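Serine proteinase inhibitor 1 (Myxoma virus, PDB 6BJ5) inhibits serine proteases as a member of the serpin family and is important for the virulence of the myxoma virus. Local coordinates at residues R149-W154 and G305-S310; H156-S161 and R178-I183; D184-E189 and S199-P204; K250-S255 and T296-A301. One frame throughout, in Å; residues are numbered along the deposited sequence.

Contact 1. Residues R149-W154 and G305-S310; sequences RMKTSW and GTTASS
The Trp154 ring lies with one face against the backbone of Gly305, whose CA sits 3.5 Å from the centroid of the Trp154 five-membered ring, a CH-pi contact. Farther along the indole, Thr306 OG1 comes up obliquely to Trp154 CZ2 at 3.6 Å, and Thr306 OG1 is hydrogen-bonded to Tyr205 OH. Tyr205 also stacks on the Trp154 ring, and Trp154 NE1 bonds to Asp302 O. The guanidinium of Arg149 has Ser309 OG over one face, offset toward the rim, and Ser310 O near its plane at the edge. A bend at chi2 (-81°) places CD 3.4 Å from Ser309 OG, and Arg149 NH1 ends in a salt bridge with Asp311. Lys151 runs beside Thr307 on the face of the sheet that carries Arg149 and Ser309, its CG 3.4 Å from Thr307 OG1. Met150 and Ala308 share the opposite face of the sheet, which packs on Ile20 and Phe30 of the second chain; there Met150 CE touches Ala308 CB at 3.7 Å. Between the faces, Met150 pairs with Ala308 and Thr152 with Thr306 through four backbone hydrogen bonds, the shortest 2.7 Å from Ala308 N to Met150 O. The strands are antiparallel (179°). In the strand order of the sheet, 305-314 lies between 142-153 and 293-302, consistent with a reactive-centre loop inserted into serpin sheet A, with Trp154 at the breach.

Contact 2. Residues H156-S161 and R178-I183; sequences HVFDPS and RMMNKI
Phe158 is held between two side chains of segment 178-183 of strand 173-185, Met180 on one face of its ring and Lys182 on the other. Lys182 CD stands over the centre of the Phe158 ring, 3.7 Å from its centroid, and Lys182 CE goes on to touch Phe158 CZ at 3.5 Å. On the opposite face Met180 CE lies 4.2 Å from the ring centroid and Met180 SD 4.4 Å, so a CH-pi and a Met-aromatic contact are made. Both side chains run across the phenyl group at about a right angle. Chi1 (84°) sets Lys182 CG between the backbone N and the carbonyl carbon. The extended chain beyond it carries NZ past the ring as an off-centre cation-pi partner. It arrives at His156 O, where Lys182 NZ makes a 2.7 Å hydrogen bond in the carbonyl plane.

A second shell fixes this arrangement. Asp184 forms a salt bridge with Lys182 NZ and also accepts from His156 ND1, tying the side chain of one segment to that of the other. At the far end, a water takes the hydrogen of Asn181 N at 2.8 Å and donates to Asp159 O. Asp159 OD1 then closes an Asx turn by accepting from Ser161 N at 2.9 Å, and Ser161 OG reaches it from the same face of the carboxylate. Glu303 adds a backbone bond to Phe158. The contact joins the loop after strand 142-153 to a strand of serpin sheet C.

One lysine serves in two ways: its methylenes pack as an apolar chain across the ring face, while carbonyl, carboxylate and ring should stabilise its positive charge.

Contact 3. Residues D184-E189 and S199-P204; sequences DTLKTE and SVTELP
Lys187 O is approached by two neighbouring residues of the strand 199-204. Glu202 N donates a hydrogen bond to Lys187 O at 3.1 Å, tilted 19° from the carbonyl plane, and Thr201 CA adds a CA-H...O contact to that same oxygen at 3.4 Å. Two residues on, Val200 N bonds to Glu189 O at 3.1 Å, whereas the return bond from Glu189 N to Val200 O is long and weak.

Beside this sparse pairing, Leu186 supplies the apolar part. Its CB heads for the opposing strand; chi1 (-47°) only sets CG beside the backbone N, and from there the two methyls spread. Leu186 CD1 meets Thr201 CG2 at 3.7 Å and Leu203 CD2 at 3.8 Å, while Leu186 CD2 rests 4.0 Å from Pro204 CD. Val246 packs on the same leucine.

Glu202 is buried, and its carboxylate is taken up by the second chain, with a salt bridge from OE2 to Lys23 and a hydrogen bond between OE1 and Tyr21 there. Lys187 NZ stays 5.0 Å from Glu202 OE2. A buried acid so provided for probably remains ionised, and it links this antiparallel hairpin of sheet B electrostatically to the other chain.

Contact 4. Residues K250-S255 and T296-A301; sequences KFSVES and TSKIEA
Phe251 leans across to Ala301, and its ring can be followed outward atom by atom. From CB, the first torsion (chi1 61°) sets CG between the backbone N and the carbonyl carbon. The ring nears the opposing strand through its own atoms: Phe251 CD2 lies 4.0 Å from Ala301 CB, and CE1 between that methyl and Ile299 CG2, also 4.0 Å away. At the tip, Phe251 CZ closes to 3.5 Å of Ala301 CB, as does CE2. The methyl of Ala301 thus sits over one face, displaced toward the rim, in a CH-pi contact. Phe18 of the second chain meets the same aromatic ring, with planes about 30° apart, and touches Ile299 too.

The backbones form a regular antiparallel pair at 175°. Phe251 with Ala301, Val253 with Ile299 and Ser255 with Ser297 are each joined by two hydrogen bonds, the shortest 2.8 Å from Ala301 N to Phe251 O. Ser255 OG and Ser297 OG find their partners elsewhere, in Val34 N and Ser310 OG.

The face of the sheet bearing Ser252, Glu254, Lys298 and Glu300 is polar. Ser252 OG rests 3.6 Å from Glu300 CG, and Glu254 CG approaches the backbone carbonyl Ser297 O at 3.4 Å. Glu254 and Lys298 cross there with aliphatic stems near each other, but Glu254 OE1 and Lys298 NZ remain 5.4 Å apart, so no salt bridge forms.

A largely buried, mostly apolar face, with Ser255 and Ser297 hydrogen-bonded at one end, and a charged face outside make the amphipathic pattern of serpin sheet A, whose strands 293-302 and 243-258 pair here.

How the contacts relate
Contacts 1 and 4 lie side by side in one sheet, centres about 10 Å apart, joined by backbone bonds between the successive strands 293-302 and 305-314. Contacts 2, 3 and 4 are nested along the chain inside the loop that contact 1 closes. Contact 2 adjoins contact 1 in sequence, about 17 Å between centres, shares strand 173-185 with contact 3, about 15 Å between centres, and touches it through His156 ND1 and Asp184 OD1. Trp154 of contact 1 packs on Leu203 and Pro204 of contact 3, bringing the top of sheet A against sheet B. Arg178 and Lys250 pair contact 2 with contact 4. Strand 305-314, between 142-153 and 293-302, is consistent with a reactive-centre loop inserted in a cleaved serpin.

Contact 1. Residues R149-W154 and G305-S310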
loop_
_atom_site.group_PDB
_atom_site.type_symbol
_atom_site.label_atom_id
_atom_site.label_comp_id
_atom_site.label_asym_id
_atom_site.label_seq_id
_atom_site.Cartn_x
_atom_site.Cartn_y
_atom_site.Cartn_z
ATOM N N ARG A 149 -7.971 -3.567 3.394
ATOM C CA ARG A 149 -8.977 -3.770 2.355
ATOM C C ARG A 149 -9.841 -2.530 2.199
ATOM O O ARG A 149 -10.211 -1.887 3.186
ATOM C CB ARG A 149 -9.903 -4.936 2.676
ATOM C CG ARG A 149 -9.194 -6.266 2.845
ATOM C CD ARG A 149 -8.876 -6.953 1.540
ATOM N NE ARG A 149 -8.452 -8.330 1.797
ATOM C CZ ARG A 149 -7.283 -8.690 2.327
ATOM N NH1 ARG A 149 -6.377 -7.775 2.667
ATOM N NH2 ARG A 149 -7.024 -9.982 2.520
ATOM N N MET A 150 -10.156 -2.197 0.952
ATOM C CA MET A 150 -11.075 -1.108 0.684
ATOM C C MET A 150 -11.859 -1.454 -0.565
ATOM O O MET A 150 -11.265 -1.830 -1.583
ATOM C CB MET A 150 -10.354 0.215 0.494
ATOM C CG MET A 150 -11.305 1.362 0.318
ATOM S SD MET A 150 -10.344 2.774 -0.151
ATOM C CE MET A 150 -9.383 1.990 -1.449
ATOM N N LYS A 151 -13.184 -1.330 -0.483
ATOM C CA LYS A 151 -14.040 -1.454 -1.656
ATOM C C LYS A 151 -15.131 -0.399 -1.529
ATOM O O LYS A 151 -15.974 -0.495 -0.635
ATOM C CB LYS A 151 -14.608 -2.869 -1.760
ATOM C CG LYS A 151 -15.374 -3.136 -3.031
ATOM C CD LYS A 151 -15.791 -4.594 -3.111
ATOM C CE LYS A 151 -16.489 -4.877 -4.427
ATOM N NZ LYS A 151 -17.725 -4.052 -4.574
ATOM N N THR A 152 -15.124 0.590 -2.428
ATOM C CA THR A 152 -15.986 1.767 -2.328
ATOM C C THR A 152 -16.309 2.330 -3.712
ATOM O O THR A 152 -15.438 2.399 -4.586
ATOM C CB THR A 152 -15.324 2.877 -1.489
ATOM O OG1 THR A 152 -14.735 2.323 -0.302
ATOM C CG2 THR A 152 -16.353 3.952 -1.103
ATOM N N SER A 153 -17.541 2.805 -3.885
ATOM C CA SER A 153 -17.920 3.441 -5.141
ATOM C C SER A 153 -17.406 4.871 -5.190
ATOM O O SER A 153 -17.000 5.446 -4.173
ATOM C CB SER A 153 -19.432 3.470 -5.307
ATOM O OG SER A 153 -19.983 2.186 -5.094
ATOM N N TRP A 154 -17.374 5.425 -6.404
ATOM C CA TRP A 154 -17.120 6.851 -6.554
ATOM C C TRP A 154 -18.297 7.644 -5.988
ATOM O O TRP A 154 -19.424 7.146 -5.880
ATOM C CB TRP A 154 -16.923 7.235 -8.026
ATOM C CG TRP A 154 -15.797 6.544 -8.713
ATOM C CD1 TRP A 154 -15.879 5.638 -9.741
ATOM C CD2 TRP A 154 -14.406 6.707 -8.433
ATOM N NE1 TRP A 154 -14.611 5.223 -10.110
ATOM C CE2 TRP A 154 -13.694 5.869 -9.320
ATOM C CE3 TRP A 154 -13.690 7.481 -7.516
ATOM C CZ2 TRP A 154 -12.308 5.780 -9.302
ATOM C CZ3 TRP A 154 -12.318 7.397 -7.506
ATOM C CH2 TRP A 154 -11.638 6.549 -8.391
ATOM N N GLY A 305 -16.178 2.494 -9.165
ATOM C CA GLY A 305 -15.415 2.782 -7.958
ATOM C C GLY A 305 -14.100 2.013 -7.962
ATOM O O GLY A 305 -13.570 1.685 -9.019
ATOM N N THR A 306 -13.602 1.701 -6.762
ATOM C CA THR A 306 -12.278 1.106 -6.600
ATOM C C THR A 306 -12.302 -0.035 -5.591
ATOM O O THR A 306 -12.927 0.077 -4.526
ATOM C CB THR A 306 -11.269 2.165 -6.141
ATOM O OG1 THR A 306 -11.091 3.140 -7.185
ATOM C CG2 THR A 306 -9.907 1.513 -5.775
ATOM N N THR A 307 -11.585 -1.124 -5.908
ATOM C CA THR A 307 -11.374 -2.234 -4.980
ATOM C C THR A 307 -9.876 -2.391 -4.781
ATOM O O THR A 307 -9.138 -2.590 -5.752
ATOM C CB THR A 307 -11.977 -3.543 -5.499
ATOM O OG1 THR A 307 -13.373 -3.362 -5.764
ATOM C CG2 THR A 307 -11.820 -4.661 -4.435
ATOM N N ALA A 308 -9.421 -2.271 -3.531
ATOM C CA ALA A 308 -7.993 -2.253 -3.231
ATOM C C ALA A 308 -7.689 -3.179 -2.068
ATOM O O ALA A 308 -8.421 -3.227 -1.071
ATOM C CB ALA A 308 -7.479 -0.856 -2.888
ATOM N N SER A 309 -6.543 -3.833 -2.158
ATOM C CA SER A 309 -6.225 -4.873 -1.206
ATOM C C SER A 309 -4.730 -4.893 -0.970
ATOM O O SER A 309 -3.945 -4.708 -1.912
ATOM C CB SER A 309 -6.690 -6.221 -1.765
ATOM O OG SER A 309 -6.497 -7.217 -0.817
ATOM N N SER A 310 -4.334 -5.124 0.281
ATOM C CA SER A 310 -2.905 -5.263 0.524
ATOM C C SER A 310 -2.646 -6.086 1.781
ATOM O O SER A 310 -3.278 -5.874 2.823
ATOM C CB SER A 310 -2.237 -3.899 0.641
ATOM O OG SER A 310 -0.842 -4.072 0.818
#

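Contact 2. Residues H156-S161 and R178-I183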
loop_
_atom_site.group_PDB
_atom_site.type_symbol
_atom_site.label_atom_id
_atom_site.label_comp_id
_atom_site.label_asym_id
_atom_site.label_seq_id
_atom_site.Cartn_x
_atom_site.Cartn_y
_atom_site.Cartn_z
ATOM N N HIS A 156 -19.369 10.297 -7.676
ATOM C CA HIS A 156 -20.032 10.412 -8.977
ATOM C C HIS A 156 -19.385 9.408 -9.915
ATOM O O HIS A 156 -18.253 9.623 -10.371
ATOM C CB HIS A 156 -19.901 11.825 -9.528
ATOM C CG HIS A 156 -20.599 12.848 -8.697
ATOM N ND1 HIS A 156 -20.178 14.158 -8.622
ATOM C CD2 HIS A 156 -21.719 12.763 -7.938
ATOM C CE1 HIS A 156 -20.980 14.828 -7.811
ATOM N NE2 HIS A 156 -21.927 14.008 -7.391
ATOM N N VAL A 157 -20.106 8.315 -10.192
ATOM C CA VAL A 157 -19.565 7.229 -11.005
ATOM C C VAL A 157 -19.419 7.675 -12.452
ATOM O O VAL A 157 -20.042 8.637 -12.903
ATOM C CB VAL A 157 -20.477 6.000 -10.925
ATOM C CG1 VAL A 157 -20.709 5.591 -9.475
ATOM C CG2 VAL A 157 -21.785 6.276 -11.712
ATOM N N PHE A 158 -18.582 6.949 -13.192
ATOM C CA PHE A 158 -18.513 7.089 -14.639
ATOM C C PHE A 158 -19.607 6.236 -15.286
ATOM O O PHE A 158 -20.115 5.276 -14.700
ATOM C CB PHE A 158 -17.152 6.648 -15.182
ATOM C CG PHE A 158 -15.969 7.497 -14.750
ATOM C CD1 PHE A 158 -15.329 8.329 -15.672
ATOM C CD2 PHE A 158 -15.425 7.376 -13.456
ATOM C CE1 PHE A 158 -14.206 9.074 -15.309
ATOM C CE2 PHE A 158 -14.305 8.122 -13.071
ATOM C CZ PHE A 158 -13.688 8.966 -13.998
ATOM N N ASP A 159 -19.961 6.590 -16.514
ATOM C CA ASP A 159 -20.912 5.808 -17.277
ATOM C C ASP A 159 -20.156 4.831 -18.159
ATOM O O ASP A 159 -19.396 5.266 -19.034
ATOM C CB ASP A 159 -21.784 6.706 -18.123
ATOM C CG ASP A 159 -22.876 5.945 -18.845
ATOM O OD1 ASP A 159 -22.760 4.711 -19.057
ATOM O OD2 ASP A 159 -23.853 6.608 -19.232
ATOM N N PRO A 160 -20.324 3.530 -17.969
ATOM C CA PRO A 160 -19.559 2.573 -18.776
ATOM C C PRO A 160 -19.814 2.704 -20.264
ATOM O O PRO A 160 -18.889 2.470 -21.058
ATOM C CB PRO A 160 -20.046 1.216 -18.253
ATOM C CG PRO A 160 -20.680 1.496 -16.948
ATOM C CD PRO A 160 -21.249 2.865 -17.045
ATOM N N SER A 161 -21.031 3.106 -20.668
ATOM C CA SER A 161 -21.361 3.188 -22.089
ATOM C C SER A 161 -20.572 4.268 -22.823
ATOM O O SER A 161 -20.496 4.215 -24.051
ATOM C CB SER A 161 -22.860 3.430 -22.277
ATOM O OG SER A 161 -23.217 4.684 -21.703
ATOM N N ARG A 178 -8.755 0.845 -22.002
ATOM C CA ARG A 178 -10.171 1.046 -21.786
ATOM C C ARG A 178 -10.305 2.349 -21.007
ATOM O O ARG A 178 -10.099 2.383 -19.789
ATOM C CB ARG A 178 -10.652 -0.153 -20.985
ATOM C CG ARG A 178 -12.036 -0.561 -21.104
ATOM C CD ARG A 178 -12.353 -1.151 -22.424
ATOM N NE ARG A 178 -13.761 -0.871 -22.587
ATOM C CZ ARG A 178 -14.266 -0.216 -23.612
ATOM N NH1 ARG A 178 -13.464 0.193 -24.593
ATOM N NH2 ARG A 178 -15.569 0.021 -23.641
ATOM N N MET A 179 -10.593 3.432 -21.715
ATOM C CA MET A 179 -10.648 4.731 -21.068
ATOM C C MET A 179 -12.018 5.264 -20.692
ATOM O O MET A 179 -12.923 5.371 -21.520
ATOM C CB MET A 179 -9.915 5.772 -21.923
ATOM C CG MET A 179 -9.916 7.172 -21.333
ATOM S SD MET A 179 -9.043 8.364 -22.365
ATOM C CE MET A 179 -7.403 7.645 -22.401
ATOM N N MET A 180 -12.134 5.609 -19.417
ATOM C CA MET A 180 -13.344 6.196 -18.867
ATOM C C MET A 180 -13.365 7.702 -19.117
ATOM O O MET A 180 -12.327 8.333 -19.342
ATOM C CB MET A 180 -13.427 5.898 -17.367
ATOM C CG MET A 180 -13.253 4.434 -17.028
ATOM S SD MET A 180 -13.481 4.129 -15.263
ATOM C CE MET A 180 -12.090 4.991 -14.493
ATOM N N ASN A 181 -14.570 8.278 -19.099
ATOM C CA ASN A 181 -14.726 9.680 -19.467
ATOM C C ASN A 181 -15.960 10.244 -18.779
ATOM O O ASN A 181 -17.046 9.661 -18.882
ATOM C CB ASN A 181 -14.849 9.827 -20.987
ATOM C CG ASN A 181 -14.981 11.281 -21.445
ATOM O OD1 ASN A 181 -14.981 12.219 -20.646
ATOM N ND2 ASN A 181 -15.105 11.461 -22.751
ATOM N N LYS A 182 -15.791 11.356 -18.064
ATOM C CA LYS A 182 -16.936 12.001 -17.422
ATOM C C LYS A 182 -16.679 13.495 -17.225
ATOM O O LYS A 182 -15.535 13.978 -17.272
ATOM C CB LYS A 182 -17.271 11.356 -16.069
ATOM C CG LYS A 182 -16.421 11.917 -14.894
ATOM C CD LYS A 182 -16.814 11.260 -13.587
ATOM C CE LYS A 182 -15.729 11.360 -12.551
ATOM N NZ LYS A 182 -16.346 11.294 -11.189
ATOM N N ILE A 183 -17.772 14.218 -16.980
ATOM C CA ILE A 183 -17.714 15.607 -16.535
ATOM C C ILE A 183 -18.132 15.648 -15.077
ATOM O O ILE A 183 -19.087 14.971 -14.672
ATOM C CB ILE A 183 -18.594 16.536 -17.390
ATOM C CG1 ILE A 183 -17.948 16.752 -18.763
ATOM C CG2 ILE A 183 -18.816 17.852 -16.673
ATOM C CD1 ILE A 183 -18.882 17.355 -19.789
HETATM O O HOH W 1 -16.625 6.439 -18.925
#

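Contact 3. Residues D184-E189 and S199-P204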
loop_
_atom_site.group_PDB
_atom_site.type_symbol
_atom_site.label_atom_id
_atom_site.label_comp_id
_atom_site.label_asym_id
_atom_site.label_seq_id
_atom_site.Cartn_x
_atom_site.Cartn_y
_atom_site.Cartn_z
ATOM N N ASP A 184 -17.368 16.388 -14.279
ATOM C CA ASP A 184 -17.585 16.419 -12.841
ATOM C C ASP A 184 -16.862 17.653 -12.322
ATOM O O ASP A 184 -15.905 18.133 -12.944
ATOM C CB ASP A 184 -17.070 15.118 -12.191
ATOM C CG ASP A 184 -17.556 14.911 -10.769
ATOM O OD1 ASP A 184 -18.127 15.853 -10.188
ATOM O OD2 ASP A 184 -17.365 13.789 -10.241
ATOM N N THR A 185 -17.344 18.175 -11.191
ATOM C CA THR A 185 -16.690 19.260 -10.458
ATOM C C THR A 185 -15.938 18.709 -9.257
ATOM O O THR A 185 -16.535 18.078 -8.368
ATOM C CB THR A 185 -17.653 20.384 -10.061
ATOM O OG1 THR A 185 -18.591 20.648 -11.116
ATOM C CG2 THR A 185 -16.928 21.632 -9.560
ATOM N N LEU A 186 -14.629 18.983 -9.249
ATOM C CA LEU A 186 -13.612 18.345 -8.436
ATOM C C LEU A 186 -12.518 19.360 -8.131
ATOM O O LEU A 186 -12.276 20.276 -8.921
ATOM C CB LEU A 186 -12.966 17.195 -9.203
ATOM C CG LEU A 186 -13.829 16.181 -9.933
ATOM C CD1 LEU A 186 -12.925 15.387 -10.890
ATOM C CD2 LEU A 186 -14.601 15.275 -8.959
ATOM N N LYS A 187 -11.794 19.141 -7.036
ATOM C CA LYS A 187 -10.632 19.975 -6.749
ATOM C C LYS A 187 -9.483 19.598 -7.687
ATOM O O LYS A 187 -9.252 18.414 -7.952
ATOM C CB LYS A 187 -10.229 19.838 -5.269
ATOM C CG LYS A 187 -11.339 20.284 -4.292
ATOM C CD LYS A 187 -10.935 20.235 -2.819
ATOM C CE LYS A 187 -12.161 20.048 -1.919
ATOM N NZ LYS A 187 -11.793 19.780 -0.503
ATOM N N THR A 188 -8.776 20.610 -8.208
ATOM C CA THR A 188 -7.705 20.407 -9.180
ATOM C C THR A 188 -6.748 21.582 -9.085
ATOM O O THR A 188 -7.077 22.618 -8.503
ATOM C CB THR A 188 -8.230 20.349 -10.628
ATOM O OG1 THR A 188 -9.518 19.742 -10.676
ATOM C CG2 THR A 188 -7.275 19.575 -11.533
ATOM N N GLU A 189 -5.571 21.423 -9.698
ATOM C CA GLU A 189 -4.622 22.519 -9.852
ATOM C C GLU A 189 -3.416 21.976 -10.596
ATOM O O GLU A 189 -3.218 20.761 -10.665
ATOM C CB GLU A 189 -4.204 23.164 -8.501
ATOM C CG GLU A 189 -3.158 24.279 -8.623
ATOM C CD GLU A 189 -3.695 25.533 -9.322
ATOM O OE1 GLU A 189 -4.925 25.642 -9.507
ATOM O OE2 GLU A 189 -2.883 26.397 -9.719
ATOM N N SER A 199 -0.622 17.953 -12.890
ATOM C CA SER A 199 -1.844 18.319 -12.200
ATOM C C SER A 199 -2.132 17.296 -11.114
ATOM O O SER A 199 -1.575 16.197 -11.102
ATOM C CB SER A 199 -3.031 18.383 -13.150
ATOM O OG SER A 199 -3.278 17.090 -13.632
ATOM N N VAL A 200 -3.014 17.671 -10.197
ATOM C CA VAL A 200 -3.499 16.769 -9.162
ATOM C C VAL A 200 -4.998 16.991 -9.056
ATOM O O VAL A 200 -5.461 18.136 -9.057
ATOM C CB VAL A 200 -2.801 17.001 -7.804
ATOM C CG1 VAL A 200 -3.319 16.035 -6.753
ATOM C CG2 VAL A 200 -1.299 16.865 -7.944
ATOM N N THR A 201 -5.757 15.903 -8.996
ATOM C CA THR A 201 -7.207 15.975 -9.044
ATOM C C THR A 201 -7.776 14.994 -8.031
ATOM O O THR A 201 -7.343 13.843 -7.974
ATOM C CB THR A 201 -7.703 15.644 -10.464
ATOM O OG1 THR A 201 -7.100 16.546 -11.408
ATOM C CG2 THR A 201 -9.225 15.719 -10.550
ATOM N N GLU A 202 -8.782 15.425 -7.273
ATOM C CA GLU A 202 -9.328 14.613 -6.195
ATOM C C GLU A 202 -10.645 13.996 -6.627
ATOM O O GLU A 202 -11.646 14.693 -6.806
ATOM C CB GLU A 202 -9.503 15.433 -4.912
ATOM C CG GLU A 202 -9.900 14.531 -3.768
ATOM C CD GLU A 202 -9.835 15.171 -2.417
ATOM O OE1 GLU A 202 -8.763 15.707 -2.058
ATOM O OE2 GLU A 202 -10.828 15.059 -1.679
ATOM N N LEU A 203 -10.652 12.685 -6.735
ATOM C CA LEU A 203 -11.847 11.918 -7.030
ATOM C C LEU A 203 -12.386 11.357 -5.730
ATOM O O LEU A 203 -11.801 10.415 -5.182
ATOM C CB LEU A 203 -11.519 10.788 -8.004
ATOM C CG LEU A 203 -10.803 11.191 -9.286
ATOM C CD1 LEU A 203 -10.199 9.956 -9.914
ATOM C CD2 LEU A 203 -11.802 11.802 -10.239
ATOM N N PRO A 204 -13.440 11.921 -5.158
ATOM C CA PRO A 204 -13.952 11.384 -3.894
ATOM C C PRO A 204 -14.759 10.108 -4.065
ATOM O O PRO A 204 -15.516 9.940 -5.023
ATOM C CB PRO A 204 -14.841 12.519 -3.374
ATOM C CG PRO A 204 -15.266 13.255 -4.595
ATOM C CD PRO A 204 -14.085 13.198 -5.525
#

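Contact 4. Residues K250-S255 and T296-A301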
loop_
_atom_site.group_PDB
_atom_site.type_symbol
_atom_site.label_atom_id
_atom_site.label_comp_id
_atom_site.label_asym_id
_atom_site.label_seq_id
_atom_site.Cartn_x
_atom_site.Cartn_y
_atom_site.Cartn_z
ATOM N N LYS A 250 -9.653 2.604 -16.969
ATOM C CA LYS A 250 -9.814 1.485 -16.063
ATOM C C LYS A 250 -8.459 0.817 -15.870
ATOM O O LYS A 250 -7.630 0.769 -16.790
ATOM C CB LYS A 250 -10.796 0.454 -16.629
ATOM C CG LYS A 250 -12.181 0.951 -16.759
ATOM C CD LYS A 250 -13.039 -0.051 -17.495
ATOM C CE LYS A 250 -13.244 -1.264 -16.649
ATOM N NZ LYS A 250 -14.311 -2.116 -17.205
ATOM N N PHE A 251 -8.216 0.313 -14.657
ATOM C CA PHE A 251 -6.994 -0.450 -14.459
ATOM C C PHE A 251 -7.154 -1.465 -13.339
ATOM O O PHE A 251 -7.923 -1.279 -12.384
ATOM C CB PHE A 251 -5.786 0.456 -14.203
ATOM C CG PHE A 251 -5.893 1.317 -12.981
ATOM C CD1 PHE A 251 -5.495 0.836 -11.735
ATOM C CD2 PHE A 251 -6.358 2.623 -13.077
ATOM C CE1 PHE A 251 -5.569 1.653 -10.595
ATOM C CE2 PHE A 251 -6.438 3.436 -11.949
ATOM C CZ PHE A 251 -6.042 2.936 -10.699
ATOM N N SER A 252 -6.391 -2.542 -13.481
ATOM C CA SER A 252 -6.332 -3.642 -12.526
ATOM C C SER A 252 -4.867 -4.038 -12.436
ATOM O O SER A 252 -4.268 -4.388 -13.455
ATOM C CB SER A 252 -7.207 -4.818 -12.994
ATOM O OG SER A 252 -7.195 -5.894 -12.075
ATOM N N VAL A 253 -4.271 -3.934 -11.250
ATOM C CA VAL A 253 -2.841 -4.172 -11.074
ATOM C C VAL A 253 -2.615 -4.984 -9.805
ATOM O O VAL A 253 -3.240 -4.729 -8.765
ATOM C CB VAL A 253 -2.039 -2.852 -11.023
ATOM C CG1 VAL A 253 -0.576 -3.122 -10.737
ATOM C CG2 VAL A 253 -2.170 -2.132 -12.335
ATOM N N GLU A 254 -1.733 -5.974 -9.904
ATOM C CA GLU A 254 -1.276 -6.736 -8.759
ATOM C C GLU A 254 0.243 -6.692 -8.730
ATOM O O GLU A 254 0.904 -6.866 -9.760
ATOM C CB GLU A 254 -1.756 -8.197 -8.798
ATOM C CG GLU A 254 -1.383 -8.992 -7.534
ATOM C CD GLU A 254 -1.852 -10.441 -7.559
ATOM O OE1 GLU A 254 -3.009 -10.694 -7.164
ATOM O OE2 GLU A 254 -1.062 -11.328 -7.958
ATOM N N SER A 255 0.784 -6.466 -7.538
ATOM C CA SER A 255 2.211 -6.262 -7.328
ATOM C C SER A 255 2.638 -7.095 -6.136
ATOM O O SER A 255 1.977 -7.066 -5.095
ATOM C CB SER A 255 2.536 -4.780 -7.089
ATOM O OG SER A 255 2.435 -4.027 -8.279
ATOM N N THR A 296 1.989 -8.028 -0.932
ATOM C CA THR A 296 1.258 -8.229 -2.168
ATOM C C THR A 296 0.020 -7.346 -2.115
ATOM O O THR A 296 -0.737 -7.365 -1.130
ATOM C CB THR A 296 0.893 -9.696 -2.383
ATOM O OG1 THR A 296 -0.059 -10.090 -1.402
ATOM C CG2 THR A 296 2.103 -10.571 -2.240
ATOM N N SER A 297 -0.153 -6.545 -3.156
ATOM C CA SER A 297 -1.239 -5.587 -3.237
ATOM C C SER A 297 -1.961 -5.765 -4.563
ATOM O O SER A 297 -1.395 -6.250 -5.546
ATOM C CB SER A 297 -0.736 -4.136 -3.108
ATOM O OG SER A 297 -0.028 -3.931 -1.896
ATOM N N LYS A 298 -3.234 -5.408 -4.573
ATOM C CA LYS A 298 -3.999 -5.422 -5.803
ATOM C C LYS A 298 -4.932 -4.227 -5.728
ATOM O O LYS A 298 -5.498 -3.954 -4.658
ATOM C CB LYS A 298 -4.758 -6.748 -5.975
ATOM C CG LYS A 298 -5.386 -6.934 -7.366
ATOM C CD LYS A 298 -6.282 -8.151 -7.384
ATOM C CE LYS A 298 -7.049 -8.299 -8.684
ATOM N NZ LYS A 298 -8.101 -9.363 -8.534
ATOM N N ILE A 299 -5.022 -3.472 -6.827
ATOM C CA ILE A 299 -5.922 -2.325 -6.925
ATOM C C ILE A 299 -6.699 -2.466 -8.226
ATOM O O ILE A 299 -6.134 -2.853 -9.260
ATOM C CB ILE A 299 -5.176 -0.964 -6.855
ATOM C CG1 ILE A 299 -4.410 -0.854 -5.529
ATOM C CG2 ILE A 299 -6.154 0.216 -6.886
ATOM C CD1 ILE A 299 -3.518 0.335 -5.393
ATOM N N GLU A 300 -8.002 -2.187 -8.162
ATOM C CA GLU A 300 -8.879 -2.224 -9.330
ATOM C C GLU A 300 -9.740 -0.970 -9.376
ATOM O O GLU A 300 -10.559 -0.740 -8.482
ATOM C CB GLU A 300 -9.766 -3.462 -9.310
ATOM C CG GLU A 300 -9.922 -4.040 -10.678
ATOM C CD GLU A 300 -11.037 -5.031 -10.752
ATOM O OE1 GLU A 300 -11.450 -5.357 -11.886
ATOM O OE2 GLU A 300 -11.537 -5.431 -9.677
ATOM N N ALA A 301 -9.573 -0.172 -10.418
ATOM C CA ALA A 301 -10.375 1.024 -10.607
ATOM C C ALA A 301 -11.151 0.902 -11.906
ATOM O O ALA A 301 -10.574 0.526 -12.931
ATOM C CB ALA A 301 -9.485 2.266 -10.637
#